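Local structure of cytosine deaminase (Klebsiella pneumoniae, 4R85) at residues A[375-380]-A[384-389]. The protein deaminates 5-methylcytosine and probably cytosine, hydrolytically, with an amidohydrolase-fold active site that holds an iron(II) ion. Numbering follows the deposited sequence.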
# COMPACT_ATOMS: atom_id res chain seq x y z
N LEU A 375 16.45 -11.33 -4.44
CA LEU A 375 15.42 -10.33 -4.74
C LEU A 375 15.81 -9.53 -5.97
O LEU A 375 16.99 -9.22 -6.14
CB LEU A 375 15.29 -9.35 -3.59
CG LEU A 375 14.39 -9.54 -2.39
CD1 LEU A 375 14.40 -8.25 -1.59
CD2 LEU A 375 12.97 -9.90 -2.82
N ASP A 376 14.84 -9.16 -6.79
CA ASP A 376 15.11 -8.39 -8.00
C ASP A 376 15.29 -6.90 -7.69
O ASP A 376 14.53 -6.05 -8.18
CB ASP A 376 14.00 -8.59 -9.03
CG ASP A 376 14.37 -8.06 -10.41
OD1 ASP A 376 15.58 -7.93 -10.72
OD2 ASP A 376 13.43 -7.78 -11.20
N ALA A 377 16.29 -6.59 -6.87
CA ALA A 377 16.63 -5.22 -6.49
C ALA A 377 18.01 -5.25 -5.86
O ALA A 377 18.47 -6.31 -5.45
CB ALA A 377 15.62 -4.69 -5.51
N GLU A 378 18.67 -4.10 -5.78
CA GLU A 378 20.06 -4.07 -5.31
C GLU A 378 20.24 -3.58 -3.87
O GLU A 378 21.32 -3.69 -3.30
CB GLU A 378 20.94 -3.24 -6.25
CG GLU A 378 20.68 -1.75 -6.20
CD GLU A 378 19.67 -1.30 -7.24
OE1 GLU A 378 18.62 -1.97 -7.38
OE2 GLU A 378 19.94 -0.29 -7.92
N ASN A 379 19.18 -3.03 -3.28
CA ASN A 379 19.22 -2.54 -1.90
C ASN A 379 17.81 -2.42 -1.31
O ASN A 379 16.84 -2.68 -2.02
CB ASN A 379 20.01 -1.21 -1.80
CG ASN A 379 19.40 -0.08 -2.63
OD1 ASN A 379 18.19 -0.02 -2.84
ND2 ASN A 379 20.24 0.83 -3.08
N ASP A 380 17.71 -2.05 -0.03
CA ASP A 380 16.42 -1.97 0.67
C ASP A 380 15.44 -0.99 0.01
O ASP A 380 14.27 -1.29 -0.17
CB ASP A 380 16.60 -1.52 2.13
CG ASP A 380 17.23 -2.59 3.01
OD1 ASP A 380 18.09 -3.36 2.54
OD2 ASP A 380 16.87 -2.62 4.21
N VAL A 384 11.62 -1.95 -1.75
CA VAL A 384 10.29 -1.48 -1.39
C VAL A 384 9.67 -0.57 -2.46
O VAL A 384 8.46 -0.62 -2.71
CB VAL A 384 10.24 -0.82 0.03
CG1 VAL A 384 10.86 0.56 0.05
CG2 VAL A 384 8.77 -0.74 0.53
N ARG A 385 10.51 0.22 -3.12
CA ARG A 385 10.00 1.13 -4.14
C ARG A 385 9.44 0.37 -5.32
O ARG A 385 8.40 0.74 -5.86
CB ARG A 385 11.08 2.09 -4.65
CG ARG A 385 10.50 3.16 -5.57
CD ARG A 385 11.57 4.05 -6.18
NE ARG A 385 12.42 3.33 -7.12
CZ ARG A 385 12.10 3.07 -8.39
NH1 ARG A 385 12.95 2.40 -9.17
NH2 ARG A 385 10.93 3.46 -8.89
N ARG A 386 10.16 -0.68 -5.73
CA ARG A 386 9.77 -1.46 -6.90
C ARG A 386 8.88 -2.66 -6.56
O ARG A 386 8.41 -3.34 -7.47
CB ARG A 386 11.00 -1.95 -7.65
CG ARG A 386 11.92 -0.82 -8.08
CD ARG A 386 12.56 -1.10 -9.42
NE ARG A 386 13.84 -1.79 -9.32
CZ ARG A 386 14.06 -3.04 -9.72
NH1 ARG A 386 15.27 -3.57 -9.59
NH2 ARG A 386 13.07 -3.75 -10.25
N GLN A 387 8.68 -2.92 -5.27
CA GLN A 387 8.03 -4.15 -4.81
C GLN A 387 8.72 -5.35 -5.46
O GLN A 387 8.08 -6.15 -6.15
CB GLN A 387 6.53 -4.12 -5.13
CG GLN A 387 5.77 -3.04 -4.37
CD GLN A 387 5.60 -3.39 -2.90
OE1 GLN A 387 4.79 -4.25 -2.55
NE2 GLN A 387 6.39 -2.75 -2.04
N ALA A 388 10.03 -5.44 -5.25
CA ALA A 388 10.88 -6.38 -5.97
C ALA A 388 10.40 -7.83 -5.88
O ALA A 388 10.05 -8.31 -4.80
CB ALA A 388 12.33 -6.28 -5.50
N ARG A 389 10.38 -8.50 -7.02
CA ARG A 389 9.98 -9.89 -7.10
C ARG A 389 11.04 -10.79 -6.50
O ARG A 389 12.24 -10.51 -6.59
CB ARG A 389 9.72 -10.26 -8.56
CG ARG A 389 8.58 -9.47 -9.18
CD ARG A 389 8.73 -9.30 -10.69
NE ARG A 389 7.99 -10.31 -11.45
CZ ARG A 389 8.54 -11.40 -11.99
NH1 ARG A 389 9.84 -11.63 -11.83
NH2 ARG A 389 7.79 -12.25 -12.67
O HOH W 1 16.97 -5.32 -10.69
O HOH W 2 11.05 -6.94 -9.34
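Ala388 lays its methyl group over the turn centred on Asp376, with its CB 3.7 Å from Ala377 CB and 3.5 Å from Asp376 O. Asp376 is the middle residue of an inverse gamma turn, and its backbone N donates to Arg389 O over 2.9 Å, nearly in line with the carbonyl (C=O...N 166°). The Asp376 carboxylate, carried anti to the backbone N (chi1 -168°), forms a salt bridge with Arg46 through OD1, and two waters link it across the contact: one donates to OD1 and accepts from Arg386 NH1, the other donates to OD2 and accepts from Arg389 N. Asp376 OD2 stays 4.2 Å from Arg386 NH2, beyond salt-bridge range, and the carboxylate and guanidinium planes are 89° apart. Bends at chi2 and chi3 bring the Arg386 guanidinium to Asp376 O at an oblique angle, with Arg386 NH1 2.9 Å from that oxygen. At the other end, Val384 N donates to Asp380 O (3.2 Å), an i to i+4 helical bond. The contact thus closes a strand-helix-strand connection: strand 372-375, paired with strand 47-57, leads through helix 380-386, which packs against helix 322-332 through Val384, into antiparallel strand 390-395.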